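Local coordinates for Steely1 (Dictyostelium discoideum, PDB 2H84), which forms the C-terminal type III polyketide synthase domain of a probable hybrid polyketide synthase that makes acylpyrones in vitro, at residues A[291-305]-A[317-331]. Numbering follows the deposited sequence.
Sequences KDCEFLIHTGGKSIL and KQTKNTWDVYHAYGN
Thr299 and Tyr326 meet in the tightly packed, buried part of this contact. Thr299 CG2 lies 3.4 Å from Tyr326 CB and also touches Val325. Thr299 OG1 stands between its backbone N and carbonyl carbon (chi1 58°), from where it donates a hydrogen bond to Gly330 O at 2.8 Å, tilted 28° from the carbonyl plane. The Tyr326 ring lies against the 299-302 turn, with CE2 3.5 Å from Gly301 CA. Its OH takes a weak bond from Lys302 N and is hydrogen-bonded to Ser58 O. Were Tyr326 replaced by an alanine, the loss of ring and hydroxyl would probably open a gap beside Gly301 and Leu305 and leave Lys302 N and Ser58 O without this partner. Leu305 CD1 sits squarely over one face of Trp323, 3.7 Å from the centroid of the six-membered ring, in a CH-pi contact.

The segments belong to the C-terminal half of the thiolase fold. Helix 320-329 runs along edge strand 294-297 at 28°. The loops that follow both elements bring His298 and Asn331 together, with the His298 side chain about 4 Å from that of Cys157, the predicted active site. This is consistent with the Cys-His-Asn triad of chalcone synthases.

The other end is joined through polar groups. Partly exposed Gln318, extended beyond CG, donates from NE2 to Cys293 O at 2.9 Å, and that oxygen lies almost in the plane of the Gln318 amide; its OE1 accepts from Asp315 N. Phe295 N bonds to Gln318 O. Asn321 ND2 meets Glu294 OE1 at 2.9 Å from above the carboxylate plane. The loose, solvent side is at Lys291 and Lys317, whose exposed chains make little contact across the segments.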
loop_
_atom_site.group_PDB
_atom_site.type_symbol
_atom_site.label_atom_id
_atom_site.label_comp_id
_atom_site.label_asym_id
_atom_site.label_seq_id
_atom_site.Cartn_x
_atom_site.Cartn_y
_atom_site.Cartn_z
ATOM N N LYS A 291 20.735 18.405 19.450
ATOM C CA LYS A 291 21.034 18.241 20.863
ATOM C C LYS A 291 19.977 19.042 21.602
ATOM O O LYS A 291 19.777 18.875 22.808
ATOM C CB LYS A 291 22.414 18.798 21.196
ATOM C CG LYS A 291 23.550 18.112 20.469
ATOM C CD LYS A 291 24.281 17.030 21.232
ATOM C CE LYS A 291 25.733 17.382 21.278
ATOM N NZ LYS A 291 26.586 16.228 21.354
ATOM N N ASP A 292 19.302 19.915 20.860
ATOM C CA ASP A 292 18.252 20.744 21.423
ATOM C C ASP A 292 16.885 20.213 21.032
ATOM O O ASP A 292 15.862 20.772 21.433
ATOM C CB ASP A 292 18.370 22.187 20.930
ATOM C CG ASP A 292 19.668 22.851 21.355
ATOM O OD1 ASP A 292 20.085 22.647 22.521
ATOM O OD2 ASP A 292 20.257 23.587 20.524
ATOM N N CYS A 293 16.859 19.135 20.256
ATOM C CA CYS A 293 15.593 18.570 19.800
ATOM C C CYS A 293 15.072 17.394 20.615
ATOM O O CYS A 293 15.844 16.614 21.171
ATOM C CB CYS A 293 15.714 18.146 18.337
ATOM S SG CYS A 293 16.255 19.461 17.220
ATOM N N GLU A 294 13.748 17.287 20.692
ATOM C CA GLU A 294 13.101 16.191 21.397
ATOM C C GLU A 294 13.138 15.052 20.397
ATOM O O GLU A 294 12.896 15.259 19.211
ATOM C CB GLU A 294 11.644 16.539 21.721
ATOM C CG GLU A 294 10.859 15.424 22.408
ATOM C CD GLU A 294 11.194 15.295 23.884
ATOM O OE1 GLU A 294 10.995 14.197 24.462
ATOM O OE2 GLU A 294 11.649 16.302 24.471
ATOM N N PHE A 295 13.447 13.850 20.860
ATOM C CA PHE A 295 13.505 12.706 19.960
ATOM C C PHE A 295 12.329 11.755 20.082
ATOM O O PHE A 295 12.150 11.083 21.104
ATOM C CB PHE A 295 14.818 11.954 20.148
ATOM C CG PHE A 295 15.948 12.520 19.341
ATOM C CD1 PHE A 295 16.397 11.869 18.200
ATOM C CD2 PHE A 295 16.510 13.746 19.672
ATOM C CE1 PHE A 295 17.395 12.425 17.407
ATOM C CE2 PHE A 295 17.509 14.307 18.883
ATOM C CZ PHE A 295 17.943 13.648 17.747
ATOM N N LEU A 296 11.529 11.722 19.014
ATOM C CA LEU A 296 10.338 10.876 18.917
ATOM C C LEU A 296 10.704 9.742 17.971
ATOM O O LEU A 296 10.435 9.793 16.770
ATOM C CB LEU A 296 9.165 11.694 18.369
ATOM C CG LEU A 296 8.983 13.030 19.098
ATOM C CD1 LEU A 296 7.796 13.779 18.524
ATOM C CD2 LEU A 296 8.813 12.786 20.598
ATOM N N ILE A 297 11.333 8.721 18.538
ATOM C CA ILE A 297 11.796 7.574 17.782
ATOM C C ILE A 297 10.881 6.368 17.847
ATOM O O ILE A 297 10.312 6.052 18.892
ATOM C CB ILE A 297 13.185 7.132 18.280
ATOM C CG1 ILE A 297 14.125 8.340 18.343
ATOM C CG2 ILE A 297 13.755 6.049 17.357
ATOM C CD1 ILE A 297 15.498 8.019 18.907
ATOM N N HIS A 298 10.751 5.699 16.706
ATOM C CA HIS A 298 9.962 4.481 16.588
ATOM C C HIS A 298 10.532 3.504 17.613
ATOM O O HIS A 298 11.717 3.179 17.573
ATOM C CB HIS A 298 10.116 3.906 15.176
ATOM C CG HIS A 298 9.833 2.442 15.089
ATOM N ND1 HIS A 298 8.598 1.910 15.381
ATOM C CD2 HIS A 298 10.632 1.397 14.766
ATOM C CE1 HIS A 298 8.648 0.597 15.243
ATOM N NE2 HIS A 298 9.871 0.260 14.871
ATOM N N THR A 299 9.699 3.053 18.539
ATOM C CA THR A 299 10.150 2.133 19.573
ATOM C C THR A 299 10.425 0.707 19.083
ATOM O O THR A 299 9.753 -0.246 19.487
ATOM C CB THR A 299 9.130 2.064 20.716
ATOM O OG1 THR A 299 7.855 1.665 20.205
ATOM C CG2 THR A 299 8.975 3.421 21.336
ATOM N N GLY A 300 11.430 0.560 18.226
ATOM C CA GLY A 300 11.759 -0.748 17.682
ATOM C C GLY A 300 12.361 -1.767 18.639
ATOM O O GLY A 300 12.092 -2.973 18.519
ATOM N N GLY A 301 13.187 -1.292 19.570
ATOM C CA GLY A 301 13.827 -2.178 20.529
ATOM C C GLY A 301 14.843 -1.418 21.354
ATOM O O GLY A 301 15.234 -0.331 20.955
ATOM N N LYS A 302 15.263 -1.967 22.495
ATOM C CA LYS A 302 16.229 -1.287 23.356
ATOM C C LYS A 302 17.612 -1.079 22.726
ATOM O O LYS A 302 18.197 0.002 22.844
ATOM C CB LYS A 302 16.370 -2.032 24.690
ATOM C CG LYS A 302 16.576 -3.534 24.578
ATOM C CD LYS A 302 18.020 -3.940 24.822
ATOM C CE LYS A 302 18.186 -5.458 24.708
ATOM N NZ LYS A 302 17.808 -6.002 23.357
ATOM N N SER A 303 18.121 -2.106 22.047
ATOM C CA SER A 303 19.422 -2.031 21.406
ATOM C C SER A 303 19.389 -0.926 20.376
ATOM O O SER A 303 20.295 -0.115 20.311
ATOM C CB SER A 303 19.760 -3.342 20.712
ATOM O OG SER A 303 19.192 -4.427 21.411
ATOM N N ILE A 304 18.346 -0.888 19.560
ATOM C CA ILE A 304 18.251 0.155 18.546
ATOM C C ILE A 304 18.218 1.568 19.155
ATOM O O ILE A 304 18.962 2.457 18.727
ATOM C CB ILE A 304 16.989 -0.045 17.680
ATOM C CG1 ILE A 304 17.079 -1.355 16.901
ATOM C CG2 ILE A 304 16.839 1.089 16.698
ATOM C CD1 ILE A 304 18.061 -1.308 15.777
ATOM N N LEU A 305 17.352 1.771 20.147
ATOM C CA LEU A 305 17.214 3.070 20.809
ATOM C C LEU A 305 18.521 3.567 21.443
ATOM O O LEU A 305 18.905 4.728 21.295
ATOM C CB LEU A 305 16.123 2.993 21.876
ATOM C CG LEU A 305 14.709 2.724 21.397
ATOM C CD1 LEU A 305 13.751 2.783 22.600
ATOM C CD2 LEU A 305 14.328 3.759 20.354
ATOM N N LYS A 317 17.004 13.027 28.430
ATOM C CA LYS A 317 15.866 13.930 28.496
ATOM C C LYS A 317 15.177 14.109 27.156
ATOM O O LYS A 317 13.969 14.310 27.108
ATOM C CB LYS A 317 16.294 15.294 29.005
ATOM C CG LYS A 317 16.565 15.333 30.492
ATOM C CD LYS A 317 16.261 16.688 31.074
ATOM C CE LYS A 317 16.768 17.719 30.210
ATOM N NZ LYS A 317 17.445 18.641 31.041
ATOM N N GLN A 318 15.945 14.039 26.069
ATOM C CA GLN A 318 15.382 14.221 24.728
ATOM C C GLN A 318 14.695 12.964 24.180
ATOM O O GLN A 318 14.087 13.035 23.114
ATOM C CB GLN A 318 16.478 14.651 23.742
ATOM C CG GLN A 318 17.599 15.465 24.424
ATOM C CD GLN A 318 18.781 15.684 23.502
ATOM O OE1 GLN A 318 19.956 15.442 23.874
ATOM N NE2 GLN A 318 18.476 16.145 22.302
ATOM N N THR A 319 14.799 11.827 24.871
ATOM C CA THR A 319 14.174 10.599 24.377
ATOM C C THR A 319 13.331 9.934 25.454
ATOM O O THR A 319 12.976 8.758 25.359
ATOM C CB THR A 319 15.236 9.566 23.877
ATOM O OG1 THR A 319 16.149 9.286 24.938
ATOM C CG2 THR A 319 16.022 10.091 22.699
ATOM N N LYS A 320 12.994 10.704 26.475
ATOM C CA LYS A 320 12.196 10.188 27.569
ATOM C C LYS A 320 10.817 9.737 27.089
ATOM O O LYS A 320 10.364 8.645 27.429
ATOM C CB LYS A 320 12.047 11.255 28.654
ATOM C CG LYS A 320 11.998 10.669 30.052
ATOM C CD LYS A 320 10.602 10.746 30.633
ATOM C CE LYS A 320 10.497 9.933 31.905
ATOM N NZ LYS A 320 9.142 10.035 32.494
ATOM N N ASN A 321 10.161 10.576 26.290
ATOM C CA ASN A 321 8.827 10.265 25.779
ATOM C C ASN A 321 8.749 8.960 24.996
ATOM O O ASN A 321 7.812 8.180 25.168
ATOM C CB ASN A 321 8.301 11.422 24.921
ATOM C CG ASN A 321 7.840 12.600 25.762
ATOM O OD1 ASN A 321 7.065 12.427 26.701
ATOM N ND2 ASN A 321 8.307 13.798 25.427
ATOM N N THR A 322 9.724 8.717 24.134
ATOM C CA THR A 322 9.728 7.490 23.354
ATOM C C THR A 322 10.013 6.270 24.239
ATOM O O THR A 322 9.522 5.171 23.968
ATOM C CB THR A 322 10.780 7.537 22.234
ATOM O OG1 THR A 322 12.058 7.840 22.788
ATOM C CG2 THR A 322 10.471 8.631 21.266
ATOM N N TRP A 323 10.803 6.443 25.298
ATOM C CA TRP A 323 11.090 5.313 26.181
ATOM C C TRP A 323 9.876 4.994 27.040
ATOM O O TRP A 323 9.754 3.883 27.533
ATOM C CB TRP A 323 12.297 5.598 27.078
ATOM C CG TRP A 323 13.635 5.336 26.453
ATOM C CD1 TRP A 323 14.462 6.253 25.856
ATOM C CD2 TRP A 323 14.282 4.064 26.304
ATOM N NE1 TRP A 323 15.574 5.629 25.338
ATOM C CE2 TRP A 323 15.485 4.284 25.595
ATOM C CE3 TRP A 323 13.954 2.759 26.692
ATOM C CZ2 TRP A 323 16.361 3.241 25.271
ATOM C CZ3 TRP A 323 14.828 1.726 26.369
ATOM C CH2 TRP A 323 16.011 1.971 25.662
ATOM N N ASP A 324 8.995 5.969 27.249
ATOM C CA ASP A 324 7.794 5.712 28.035
ATOM C C ASP A 324 6.932 4.790 27.179
ATOM O O ASP A 324 6.424 3.774 27.659
ATOM C CB ASP A 324 7.027 7.006 28.314
ATOM C CG ASP A 324 7.750 7.927 29.280
ATOM O OD1 ASP A 324 8.428 7.424 30.205
ATOM O OD2 ASP A 324 7.616 9.160 29.120
ATOM N N VAL A 325 6.788 5.156 25.904
ATOM C CA VAL A 325 6.006 4.375 24.952
ATOM C C VAL A 325 6.570 2.967 24.820
ATOM O O VAL A 325 5.832 1.986 24.894
ATOM C CB VAL A 325 6.019 5.018 23.568
ATOM C CG1 VAL A 325 5.273 4.144 22.583
ATOM C CG2 VAL A 325 5.404 6.392 23.638
ATOM N N TYR A 326 7.882 2.863 24.629
ATOM C CA TYR A 326 8.509 1.557 24.488
ATOM C C TYR A 326 8.339 0.689 25.733
ATOM O O TYR A 326 8.081 -0.509 25.618
ATOM C CB TYR A 326 9.998 1.710 24.133
ATOM C CG TYR A 326 10.758 0.394 24.053
ATOM C CD1 TYR A 326 11.600 -0.012 25.093
ATOM C CD2 TYR A 326 10.601 -0.464 22.956
ATOM C CE1 TYR A 326 12.268 -1.242 25.051
ATOM C CE2 TYR A 326 11.263 -1.702 22.898
ATOM C CZ TYR A 326 12.097 -2.086 23.952
ATOM O OH TYR A 326 12.747 -3.301 23.907
ATOM N N HIS A 327 8.464 1.282 26.919
ATOM C CA HIS A 327 8.327 0.509 28.153
ATOM C C HIS A 327 6.933 -0.067 28.347
ATOM O O HIS A 327 6.786 -1.182 28.848
ATOM C CB HIS A 327 8.670 1.355 29.385
ATOM C CG HIS A 327 10.122 1.696 29.503
ATOM N ND1 HIS A 327 11.126 0.806 29.195
ATOM C CD2 HIS A 327 10.738 2.827 29.924
ATOM C CE1 HIS A 327 12.300 1.373 29.420
ATOM N NE2 HIS A 327 12.090 2.598 29.863
ATOM N N ALA A 328 5.919 0.692 27.934
ATOM C CA ALA A 328 4.524 0.293 28.103
ATOM C C ALA A 328 3.812 -0.357 26.915
ATOM O O ALA A 328 2.691 -0.845 27.062
ATOM C CB ALA A 328 3.727 1.495 28.570
ATOM N N TYR A 329 4.440 -0.370 25.744
ATOM C CA TYR A 329 3.801 -0.954 24.569
ATOM C C TYR A 329 4.715 -1.840 23.738
ATOM O O TYR A 329 4.244 -2.740 23.033
ATOM C CB TYR A 329 3.257 0.151 23.659
ATOM C CG TYR A 329 2.197 1.012 24.293
ATOM C CD1 TYR A 329 0.911 0.524 24.497
ATOM C CD2 TYR A 329 2.486 2.313 24.703
ATOM C CE1 TYR A 329 -0.059 1.308 25.094
ATOM C CE2 TYR A 329 1.524 3.105 25.303
ATOM C CZ TYR A 329 0.252 2.598 25.498
ATOM O OH TYR A 329 -0.707 3.372 26.109
ATOM N N GLY A 330 6.015 -1.573 23.807
ATOM C CA GLY A 330 6.961 -2.339 23.021
ATOM C C GLY A 330 6.982 -1.842 21.586
ATOM O O GLY A 330 6.811 -0.647 21.329
ATOM N N ASN A 331 7.180 -2.758 20.644
ATOM C CA ASN A 331 7.222 -2.395 19.233
ATOM C C ASN A 331 5.921 -2.777 18.518
ATOM O O ASN A 331 5.667 -3.945 18.295
ATOM C CB ASN A 331 8.397 -3.086 18.555
ATOM C CG ASN A 331 8.517 -2.712 17.104
ATOM O OD1 ASN A 331 9.368 -3.226 16.388
ATOM N ND2 ASN A 331 7.658 -1.803 16.655
#